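PDB 5DZS: shikimate dehydrogenase (NADP(+)) from Peptoclostridium difficile, which probably catalyses the reversible NADPH-linked reduction of 3-dehydroshikimate to shikimate, a step of chorismate and aromatic amino acid biosynthesis. Local coordinates for residues Met1-Val7 / Glu30-Phe36; Thr87-Arg91 / Ser243-Trp247; Val190-Val195 / Glu215-Ile221. All coordinates share one frame. Numbering follows the deposited sequence.

Contact 1: residues Met1-Val7 / Glu30-Phe36; sequences MNFFGLV and ESAYKNF
F36, M1 and F4 lose the most surface here, 93, 83 and 82 Å². F4 and F36 sit on two parallel strands, 2-7 and 31-36, whose axes cross at -27° and approach to 4.4 Å. The register pairs N2 with S31 and runs evenly to V7 with F36, with CA-CA distances of 4.6 to 5.2 Å. Hydrogen bonds zigzag between the strands: A32 N to N2 O 3.0 Å, F4 N to A32 O 2.9 Å, K34 N to F4 O 3.1 Å, L6 N to K34 O 3.1 Å and F36 N to L6 O 2.7 Å. Before them, N2 N to E30 O is weak at 3.3 Å.

F36 (chi1 m) brings its ring up to G5, with CE2 3.5 Å from G5 CA. A CB on G5 would clash with that ring and with K34 O. G5 CA also makes a CH-pi contact on the other side of the sheet, 3.7 Å from the Y33 ring centroid and over its face. The strands belong to a right-handed beta-alpha-beta unit of the substrate-binding domain, joined by helix 16-27. Y33 OH bonds N59, and N35 OD1 bonds S14, a predicted shikimate-binding residue.

M1 (t, p, p) puts SD 3.8 Å from S31 CA. Its terminal N forms a salt bridge with E30 OE1 at 3.0 Å. F4 (m) has S31 OG near its ring edge, 3.6 Å from CE1, and its CB lies 3.7 Å from Y33 CD2. Water 1 donates to both N2 OD1 and E30 O, each at 2.8 Å.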
loop_
_atom_site.group_PDB
_atom_site.type_symbol
_atom_site.label_atom_id
_atom_site.label_comp_id
_atom_site.label_asym_id
_atom_site.label_seq_id
_atom_site.Cartn_x
_atom_site.Cartn_y
_atom_site.Cartn_z
ATOM N N MET B 1 -14.355 -16.715 1.490
ATOM C CA MET B 1 -14.930 -15.886 0.365
ATOM C C MET B 1 -15.067 -14.436 0.767
ATOM O O MET B 1 -15.578 -14.145 1.841
ATOM C CB MET B 1 -16.297 -16.438 -0.009
ATOM C CG MET B 1 -17.016 -15.671 -1.104
ATOM S SD MET B 1 -16.168 -15.655 -2.673
ATOM C CE MET B 1 -16.344 -17.351 -3.168
ATOM N N ASN B 2 -14.578 -13.533 -0.071
ATOM C CA ASN B 2 -14.779 -12.116 0.134
ATOM C C ASN B 2 -15.430 -11.508 -1.107
ATOM O O ASN B 2 -15.229 -11.986 -2.228
ATOM C CB ASN B 2 -13.507 -11.387 0.481
ATOM C CG ASN B 2 -13.095 -11.654 1.909
ATOM O OD1 ASN B 2 -12.201 -12.466 2.166
ATOM N ND2 ASN B 2 -13.801 -11.058 2.844
ATOM N N PHE B 3 -16.179 -10.446 -0.886
ATOM C CA PHE B 3 -16.932 -9.745 -1.927
ATOM C C PHE B 3 -16.400 -8.346 -2.210
ATOM O O PHE B 3 -16.004 -7.611 -1.292
ATOM C CB PHE B 3 -18.429 -9.605 -1.572
ATOM C CG PHE B 3 -19.224 -10.897 -1.525
ATOM C CD1 PHE B 3 -18.769 -12.068 -2.073
ATOM C CD2 PHE B 3 -20.535 -10.881 -1.024
ATOM C CE1 PHE B 3 -19.577 -13.230 -2.062
ATOM C CE2 PHE B 3 -21.315 -12.020 -1.000
ATOM C CZ PHE B 3 -20.850 -13.189 -1.548
ATOM N N PHE B 4 -16.453 -7.999 -3.488
ATOM C CA PHE B 4 -15.961 -6.735 -4.026
ATOM C C PHE B 4 -16.895 -6.303 -5.151
ATOM O O PHE B 4 -17.691 -7.109 -5.665
ATOM C CB PHE B 4 -14.555 -6.918 -4.635
ATOM C CG PHE B 4 -13.533 -7.426 -3.668
ATOM C CD1 PHE B 4 -13.390 -8.767 -3.397
ATOM C CD2 PHE B 4 -12.709 -6.529 -2.996
ATOM C CE1 PHE B 4 -12.453 -9.190 -2.477
ATOM C CE2 PHE B 4 -11.787 -6.950 -2.083
ATOM C CZ PHE B 4 -11.648 -8.283 -1.828
ATOM N N GLY B 5 -16.779 -5.057 -5.585
ATOM C CA GLY B 5 -17.535 -4.649 -6.744
ATOM C C GLY B 5 -17.247 -3.260 -7.211
ATOM O O GLY B 5 -16.355 -2.579 -6.677
ATOM N N LEU B 6 -18.021 -2.848 -8.200
ATOM C CA LEU B 6 -17.882 -1.560 -8.855
ATOM C C LEU B 6 -19.134 -0.733 -8.640
ATOM O O LEU B 6 -20.236 -1.163 -9.001
ATOM C CB LEU B 6 -17.657 -1.758 -10.358
ATOM C CG LEU B 6 -17.625 -0.494 -11.226
ATOM C CD1 LEU B 6 -16.498 0.437 -10.833
ATOM C CD2 LEU B 6 -17.565 -0.858 -12.698
ATOM N N VAL B 7 -18.956 0.463 -8.064
ATOM C CA VAL B 7 -20.057 1.371 -7.796
ATOM C C VAL B 7 -20.126 2.474 -8.853
ATOM O O VAL B 7 -19.137 3.178 -9.092
ATOM C CB VAL B 7 -19.906 2.005 -6.411
ATOM C CG1 VAL B 7 -20.955 3.099 -6.178
ATOM C CG2 VAL B 7 -19.990 0.929 -5.320
ATOM N N GLU B 30 -9.943 -16.775 -3.322
ATOM C CA GLU B 30 -11.377 -17.009 -3.130
ATOM C C GLU B 30 -12.099 -15.683 -2.921
ATOM O O GLU B 30 -12.351 -15.253 -1.804
ATOM C CB GLU B 30 -11.619 -17.909 -1.921
ATOM C CG GLU B 30 -13.014 -18.514 -1.876
ATOM C CD GLU B 30 -13.355 -19.101 -0.515
ATOM O OE1 GLU B 30 -12.586 -18.933 0.448
ATOM O OE2 GLU B 30 -14.410 -19.698 -0.402
ATOM N N SER B 31 -12.433 -15.025 -4.017
ATOM C CA SER B 31 -13.128 -13.777 -3.939
ATOM C C SER B 31 -13.976 -13.632 -5.176
ATOM O O SER B 31 -13.817 -14.368 -6.145
ATOM C CB SER B 31 -12.143 -12.615 -3.795
ATOM O OG SER B 31 -11.586 -12.653 -2.487
ATOM N N ALA B 32 -14.915 -12.679 -5.103
ATOM C CA ALA B 32 -15.830 -12.431 -6.209
ATOM C C ALA B 32 -16.154 -10.960 -6.351
ATOM O O ALA B 32 -16.144 -10.242 -5.344
ATOM C CB ALA B 32 -17.073 -13.279 -6.061
ATOM N N TYR B 33 -16.410 -10.526 -7.593
ATOM C CA TYR B 33 -16.618 -9.111 -7.913
ATOM C C TYR B 33 -17.816 -8.933 -8.820
ATOM O O TYR B 33 -17.953 -9.620 -9.818
ATOM C CB TYR B 33 -15.351 -8.598 -8.619
ATOM C CG TYR B 33 -15.217 -7.091 -8.893
ATOM C CD1 TYR B 33 -15.967 -6.480 -9.873
ATOM C CD2 TYR B 33 -14.283 -6.350 -8.231
ATOM C CE1 TYR B 33 -15.796 -5.122 -10.152
ATOM C CE2 TYR B 33 -14.080 -5.007 -8.500
ATOM C CZ TYR B 33 -14.829 -4.417 -9.468
ATOM O OH TYR B 33 -14.575 -3.062 -9.743
ATOM N N LYS B 34 -18.708 -8.018 -8.454
ATOM C CA LYS B 34 -19.848 -7.724 -9.311
ATOM C C LYS B 34 -20.118 -6.234 -9.424
ATOM O O LYS B 34 -19.587 -5.439 -8.662
ATOM C CB LYS B 34 -21.100 -8.466 -8.890
ATOM C CG LYS B 34 -21.846 -7.861 -7.729
ATOM C CD LYS B 34 -23.158 -8.622 -7.488
ATOM C CE LYS B 34 -24.023 -7.872 -6.529
ATOM N NZ LYS B 34 -24.763 -6.723 -7.147
ATOM N N ASN B 35 -20.961 -5.850 -10.342
ATOM C CA ASN B 35 -21.404 -4.469 -10.432
ATOM C C ASN B 35 -22.390 -4.133 -9.329
ATOM O O ASN B 35 -23.282 -4.939 -9.011
ATOM C CB ASN B 35 -22.114 -4.237 -11.778
ATOM C CG ASN B 35 -21.153 -4.173 -12.966
ATOM O OD1 ASN B 35 -20.023 -3.746 -12.840
ATOM N ND2 ASN B 35 -21.623 -4.638 -14.117
ATOM N N PHE B 36 -22.265 -2.909 -8.811
ATOM C CA PHE B 36 -23.182 -2.331 -7.850
ATOM C C PHE B 36 -23.746 -1.026 -8.463
ATOM O O PHE B 36 -23.253 0.058 -8.183
ATOM C CB PHE B 36 -22.535 -1.978 -6.508
ATOM C CG PHE B 36 -22.030 -3.142 -5.703
ATOM C CD1 PHE B 36 -22.888 -4.160 -5.292
ATOM C CD2 PHE B 36 -20.713 -3.201 -5.289
ATOM C CE1 PHE B 36 -22.422 -5.198 -4.489
ATOM C CE2 PHE B 36 -20.257 -4.262 -4.499
ATOM C CZ PHE B 36 -21.113 -5.237 -4.092
HETATM O O HOH W 1 -10.846 -13.910 0.123
#

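Contact 2: residues Thr87-Arg91 / Ser243-Trp247; sequences TILLR and SQEIW
Strand 87-91 is extended, and segment 243-247 is one turn of helix 233-248, with W247 N bonded to S243 O at 2.9 Å. The axes run nearly parallel, at 16°, and approach to 9.0 Å. The nearest CA pairs are L89-W247 at 6.1 Å and T87-S243 at 6.4 Å. W247 (chi1 m) bridges the gap with its indole. Its NE1 donates to I88 O at 2.9 Å, while T87 CG2 lies 3.7 Å from NE1 and L89 CD1 4.0 Å from W247 CD1. R91 NH2 makes a weak hydrogen bond to W247 O at 2.8 Å. I246 points toward the strand, with CG2 4.4 Å from L89 CD2. Water 2 donates to T87 OG1 at 2.9 Å and lies 2.6 Å from S243 OG.

This is helix-on-sheet packing beside predicted shikimate-binding residues N86 and Q239. S243 OG also bonds Q239 O. P77 of the second subunit packs on L89 and R91. Strands 57-60 and 94-98 flank strand 87-91, and helix 16-27 packs on Q244 through V23 and F24.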
loop_
_atom_site.group_PDB
_atom_site.type_symbol
_atom_site.label_atom_id
_atom_site.label_comp_id
_atom_site.label_asym_id
_atom_site.label_seq_id
_atom_site.Cartn_x
_atom_site.Cartn_y
_atom_site.Cartn_z
ATOM N N THR B 87 -11.118 3.796 -5.384
ATOM C CA THR B 87 -10.876 2.508 -4.714
ATOM C C THR B 87 -11.142 2.712 -3.231
ATOM O O THR B 87 -10.557 3.614 -2.627
ATOM C CB THR B 87 -9.434 2.026 -4.965
ATOM O OG1 THR B 87 -9.216 1.858 -6.381
ATOM C CG2 THR B 87 -9.138 0.714 -4.256
ATOM N N ILE B 88 -12.007 1.890 -2.659
ATOM C CA ILE B 88 -12.339 1.954 -1.237
ATOM C C ILE B 88 -12.023 0.600 -0.586
ATOM O O ILE B 88 -12.335 -0.461 -1.179
ATOM C CB ILE B 88 -13.830 2.290 -1.024
ATOM C CG1 ILE B 88 -14.125 3.715 -1.526
ATOM C CG2 ILE B 88 -14.267 2.141 0.440
ATOM C CD1 ILE B 88 -15.591 4.096 -1.583
ATOM N N LEU B 89 -11.456 0.634 0.607
ATOM C CA LEU B 89 -11.127 -0.556 1.397
ATOM C C LEU B 89 -11.843 -0.446 2.742
ATOM O O LEU B 89 -11.777 0.594 3.408
ATOM C CB LEU B 89 -9.629 -0.625 1.643
ATOM C CG LEU B 89 -9.131 -1.684 2.635
ATOM C CD1 LEU B 89 -9.470 -3.121 2.276
ATOM C CD2 LEU B 89 -7.626 -1.529 2.790
ATOM N N LEU B 90 -12.509 -1.521 3.156
ATOM C CA LEU B 90 -13.131 -1.656 4.480
ATOM C C LEU B 90 -12.201 -2.433 5.405
ATOM O O LEU B 90 -11.824 -3.562 5.112
ATOM C CB LEU B 90 -14.457 -2.434 4.369
ATOM C CG LEU B 90 -15.136 -2.825 5.684
ATOM C CD1 LEU B 90 -15.703 -1.606 6.391
ATOM C CD2 LEU B 90 -16.246 -3.859 5.386
ATOM N N ARG B 91 -11.840 -1.817 6.525
ATOM C CA ARG B 91 -11.068 -2.472 7.576
ATOM C C ARG B 91 -11.539 -1.996 8.913
ATOM O O ARG B 91 -11.615 -0.801 9.165
ATOM C CB ARG B 91 -9.557 -2.197 7.430
ATOM C CG ARG B 91 -8.847 -2.889 6.302
ATOM C CD ARG B 91 -8.808 -4.402 6.432
ATOM N NE ARG B 91 -8.136 -4.966 5.263
ATOM C CZ ARG B 91 -8.214 -6.242 4.893
ATOM N NH1 ARG B 91 -8.918 -7.118 5.616
ATOM N NH2 ARG B 91 -7.587 -6.645 3.794
ATOM N N SER B 243 -5.702 -2.012 -7.385
ATOM C CA SER B 243 -6.772 -2.108 -6.402
ATOM C C SER B 243 -6.627 -3.404 -5.586
ATOM O O SER B 243 -6.795 -3.395 -4.357
ATOM C CB SER B 243 -8.157 -2.096 -7.044
ATOM O OG SER B 243 -8.460 -0.851 -7.654
ATOM N N GLN B 244 -6.363 -4.507 -6.283
ATOM C CA GLN B 244 -6.179 -5.784 -5.624
ATOM C C GLN B 244 -4.999 -5.769 -4.639
ATOM O O GLN B 244 -5.072 -6.363 -3.554
ATOM C CB GLN B 244 -6.035 -6.875 -6.668
ATOM C CG GLN B 244 -7.337 -7.167 -7.387
ATOM C CD GLN B 244 -8.380 -7.766 -6.465
ATOM O OE1 GLN B 244 -8.067 -8.256 -5.393
ATOM N NE2 GLN B 244 -9.642 -7.727 -6.891
ATOM N N GLU B 245 -3.930 -5.066 -5.006
ATOM C CA GLU B 245 -2.765 -4.962 -4.130
ATOM C C GLU B 245 -3.176 -4.246 -2.831
ATOM O O GLU B 245 -2.805 -4.631 -1.741
ATOM C CB GLU B 245 -1.619 -4.188 -4.792
ATOM C CG GLU B 245 -0.923 -4.959 -5.905
ATOM C CD GLU B 245 0.267 -4.217 -6.462
ATOM O OE1 GLU B 245 1.252 -4.888 -6.853
ATOM O OE2 GLU B 245 0.275 -2.982 -6.489
ATOM N N ILE B 246 -3.948 -3.181 -2.979
ATOM C CA ILE B 246 -4.430 -2.421 -1.830
ATOM C C ILE B 246 -5.363 -3.248 -0.939
ATOM O O ILE B 246 -5.206 -3.293 0.286
ATOM C CB ILE B 246 -5.165 -1.152 -2.303
ATOM C CG1 ILE B 246 -4.142 -0.169 -2.901
ATOM C CG2 ILE B 246 -5.915 -0.507 -1.129
ATOM C CD1 ILE B 246 -4.763 0.951 -3.688
ATOM N N TRP B 247 -6.299 -3.944 -1.572
ATOM C CA TRP B 247 -7.295 -4.729 -0.847
ATOM C C TRP B 247 -6.672 -5.870 -0.074
ATOM O O TRP B 247 -7.117 -6.161 1.063
ATOM C CB TRP B 247 -8.384 -5.234 -1.786
ATOM C CG TRP B 247 -9.290 -4.151 -2.343
ATOM C CD1 TRP B 247 -9.646 -2.991 -1.722
ATOM C CD2 TRP B 247 -9.959 -4.150 -3.602
ATOM N NE1 TRP B 247 -10.456 -2.256 -2.522
ATOM C CE2 TRP B 247 -10.697 -2.955 -3.684
ATOM C CE3 TRP B 247 -10.008 -5.041 -4.676
ATOM C CZ2 TRP B 247 -11.469 -2.632 -4.789
ATOM C CZ3 TRP B 247 -10.792 -4.717 -5.767
ATOM C CH2 TRP B 247 -11.487 -3.530 -5.835
HETATM O O HOH W 2 -8.615 1.286 -9.149
#

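Contact 3: residues Val190-Val195 / Glu215-Ile221; sequences VGISPV and ETEFLRI
Here a loop of the Rossmann-like NADP-binding domain meets the start of helix 217-224. The loop, residues 190-195, follows strand 177-180. T216 is the N-cap: its OG1 accepts from L219 N at 3.2 Å and also bonds D208. Within the helix, R220 N bonds T216 O at 2.8 Å and I221 N bonds E217 O at 2.7 Å. The nearest CA pairs across the contact are S193-F218 at 4.7 Å, G191-E217 at 5.0 Å and V190-T216 at 5.5 Å.

The one direct hydrogen bond across is weak, E217 N to V190 O at 3.2 Å. Within the helix segment, R220 NH2 and E217 OE1 form a salt bridge at 3.3 Å, by charge alone.

Apolar contact centres on F218 (chi1 t). P194 CD lies 4.1 Å from F218 CB. V195 CG2 meets the ring edge, 3.9 Å from CE1. The ring also packs on I178 and L206 of the sheet. S193 CB is 4.0 Å from I221 CD1.

S193 (chi1 t) turns its hydroxyl back onto its own loop, donating from OG to V195 O at 2.7 Å. Water 3 joins the two segments, donating to I192 O at 2.8 Å and accepting from F218 N at 2.9 Å.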
loop_
_atom_site.group_PDB
_atom_site.type_symbol
_atom_site.label_atom_id
_atom_site.label_comp_id
_atom_site.label_asym_id
_atom_site.label_seq_id
_atom_site.Cartn_x
_atom_site.Cartn_y
_atom_site.Cartn_z
ATOM N N VAL B 190 -21.456 4.470 -29.853
ATOM C CA VAL B 190 -20.034 4.282 -30.148
ATOM C C VAL B 190 -19.601 5.046 -31.407
ATOM O O VAL B 190 -18.407 5.129 -31.705
ATOM C CB VAL B 190 -19.674 2.784 -30.305
ATOM C CG1 VAL B 190 -20.058 2.017 -29.048
ATOM C CG2 VAL B 190 -20.342 2.171 -31.533
ATOM N N GLY B 191 -20.574 5.600 -32.137
ATOM C CA GLY B 191 -20.296 6.355 -33.358
ATOM C C GLY B 191 -20.174 7.858 -33.164
ATOM O O GLY B 191 -20.145 8.601 -34.145
ATOM N N ILE B 192 -20.106 8.310 -31.907
ATOM C CA ILE B 192 -19.964 9.739 -31.588
ATOM C C ILE B 192 -18.673 10.031 -30.826
ATOM O O ILE B 192 -18.333 9.343 -29.864
ATOM C CB ILE B 192 -21.159 10.266 -30.769
ATOM C CG1 ILE B 192 -22.415 10.271 -31.645
ATOM C CG2 ILE B 192 -20.883 11.679 -30.255
ATOM C CD1 ILE B 192 -23.667 10.757 -30.950
ATOM N N SER B 193 -17.985 11.077 -31.274
ATOM C CA SER B 193 -16.734 11.532 -30.696
ATOM C C SER B 193 -16.952 12.831 -29.930
ATOM O O SER B 193 -17.749 13.663 -30.342
ATOM C CB SER B 193 -15.722 11.769 -31.820
ATOM O OG SER B 193 -14.578 12.453 -31.350
ATOM N N PRO B 194 -16.232 13.027 -28.819
ATOM C CA PRO B 194 -16.379 14.271 -28.050
ATOM C C PRO B 194 -15.889 15.508 -28.813
ATOM O O PRO B 194 -16.230 16.634 -28.443
ATOM C CB PRO B 194 -15.498 14.036 -26.818
ATOM C CG PRO B 194 -14.529 12.989 -27.234
ATOM C CD PRO B 194 -15.249 12.114 -28.208
ATOM N N VAL B 195 -15.084 15.288 -29.852
ATOM C CA VAL B 195 -14.567 16.375 -30.670
ATOM C C VAL B 195 -14.630 16.015 -32.140
ATOM O O VAL B 195 -14.584 14.840 -32.516
ATOM C CB VAL B 195 -13.113 16.744 -30.308
ATOM C CG1 VAL B 195 -13.060 17.385 -28.932
ATOM C CG2 VAL B 195 -12.192 15.532 -30.395
ATOM N N GLU B 215 -14.383 -0.350 -30.568
ATOM C CA GLU B 215 -13.564 0.830 -30.875
ATOM C C GLU B 215 -14.368 2.129 -30.923
ATOM O O GLU B 215 -15.385 2.231 -31.613
ATOM C CB GLU B 215 -12.780 0.656 -32.180
ATOM C CG GLU B 215 -11.769 1.768 -32.409
ATOM C CD GLU B 215 -10.855 1.492 -33.577
ATOM O OE1 GLU B 215 -11.314 0.877 -34.562
ATOM O OE2 GLU B 215 -9.677 1.903 -33.512
ATOM N N THR B 216 -13.881 3.134 -30.199
ATOM C CA THR B 216 -14.544 4.429 -30.135
ATOM C C THR B 216 -14.392 5.222 -31.432
ATOM O O THR B 216 -13.412 5.064 -32.167
ATOM C CB THR B 216 -13.962 5.284 -28.996
ATOM O OG1 THR B 216 -12.585 5.565 -29.274
ATOM C CG2 THR B 216 -14.092 4.567 -27.664
ATOM N N GLU B 217 -15.364 6.087 -31.708
ATOM C CA GLU B 217 -15.314 6.925 -32.894
ATOM C C GLU B 217 -14.097 7.851 -32.811
ATOM O O GLU B 217 -13.445 8.126 -33.812
ATOM C CB GLU B 217 -16.604 7.739 -33.021
ATOM C CG GLU B 217 -16.693 8.613 -34.264
ATOM C CD GLU B 217 -16.743 7.825 -35.567
ATOM O OE1 GLU B 217 -16.796 6.584 -35.521
ATOM O OE2 GLU B 217 -16.744 8.453 -36.647
ATOM N N PHE B 218 -13.809 8.319 -31.601
ATOM C CA PHE B 218 -12.659 9.190 -31.337
ATOM C C PHE B 218 -11.382 8.555 -31.890
ATOM O O PHE B 218 -10.677 9.167 -32.694
ATOM C CB PHE B 218 -12.589 9.436 -29.822
ATOM C CG PHE B 218 -11.417 10.263 -29.354
ATOM C CD1 PHE B 218 -11.312 11.600 -29.665
ATOM C CD2 PHE B 218 -10.483 9.714 -28.475
ATOM C CE1 PHE B 218 -10.252 12.363 -29.197
ATOM C CE2 PHE B 218 -9.428 10.474 -27.990
ATOM C CZ PHE B 218 -9.308 11.799 -28.355
ATOM N N LEU B 219 -11.097 7.319 -31.478
ATOM C CA LEU B 219 -9.894 6.621 -31.959
ATOM C C LEU B 219 -10.043 6.136 -33.392
ATOM O O LEU B 219 -9.059 6.039 -34.123
ATOM C CB LEU B 219 -9.535 5.443 -31.048
ATOM C CG LEU B 219 -9.206 5.819 -29.606
ATOM C CD1 LEU B 219 -8.718 4.592 -28.842
ATOM C CD2 LEU B 219 -8.172 6.936 -29.568
ATOM N N ARG B 220 -11.273 5.828 -33.785
ATOM C CA ARG B 220 -11.534 5.383 -35.138
ATOM C C ARG B 220 -11.236 6.543 -36.094
ATOM O O ARG B 220 -10.648 6.334 -37.151
ATOM C CB ARG B 220 -12.958 4.825 -35.243
ATOM C CG ARG B 220 -13.404 4.370 -36.626
ATOM C CD ARG B 220 -14.343 3.162 -36.534
ATOM N NE ARG B 220 -15.245 3.198 -35.373
ATOM C CZ ARG B 220 -16.569 3.365 -35.419
ATOM N NH1 ARG B 220 -17.268 3.378 -34.288
ATOM N NH2 ARG B 220 -17.204 3.526 -36.579
ATOM N N ILE B 221 -11.582 7.769 -35.693
ATOM C CA ILE B 221 -11.269 8.957 -36.510
ATOM C C ILE B 221 -9.755 9.207 -36.522
ATOM O O ILE B 221 -9.194 9.597 -37.544
ATOM C CB ILE B 221 -11.993 10.232 -36.006
ATOM C CG1 ILE B 221 -13.506 10.114 -36.223
ATOM C CG2 ILE B 221 -11.490 11.477 -36.749
ATOM C CD1 ILE B 221 -14.311 11.210 -35.550
HETATM O O HOH W 3 -15.700 8.446 -29.379
#

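How the contacts relate
Contacts 1 and 2 are neighbours in the substrate-binding half of the protein, with centres 11 Å apart. Both involve the mixed sheet that holds strands 2-8, 31-37 and 87-91. They touch where W247 of contact 2 packs on F4 and Y33 of contact 1, so helix 233-248, from late in the chain, packs against strands from its start. Contact 3 lies in the other half, beside the parallel sheet, about 31 Å and 33 Å from contacts 1 and 2 between centres. Along the chain, contact 1 closes first, and contact 3 is nested inside the loop closed by contact 2. The chain thus returns to the first domain after building the nucleotide-binding one.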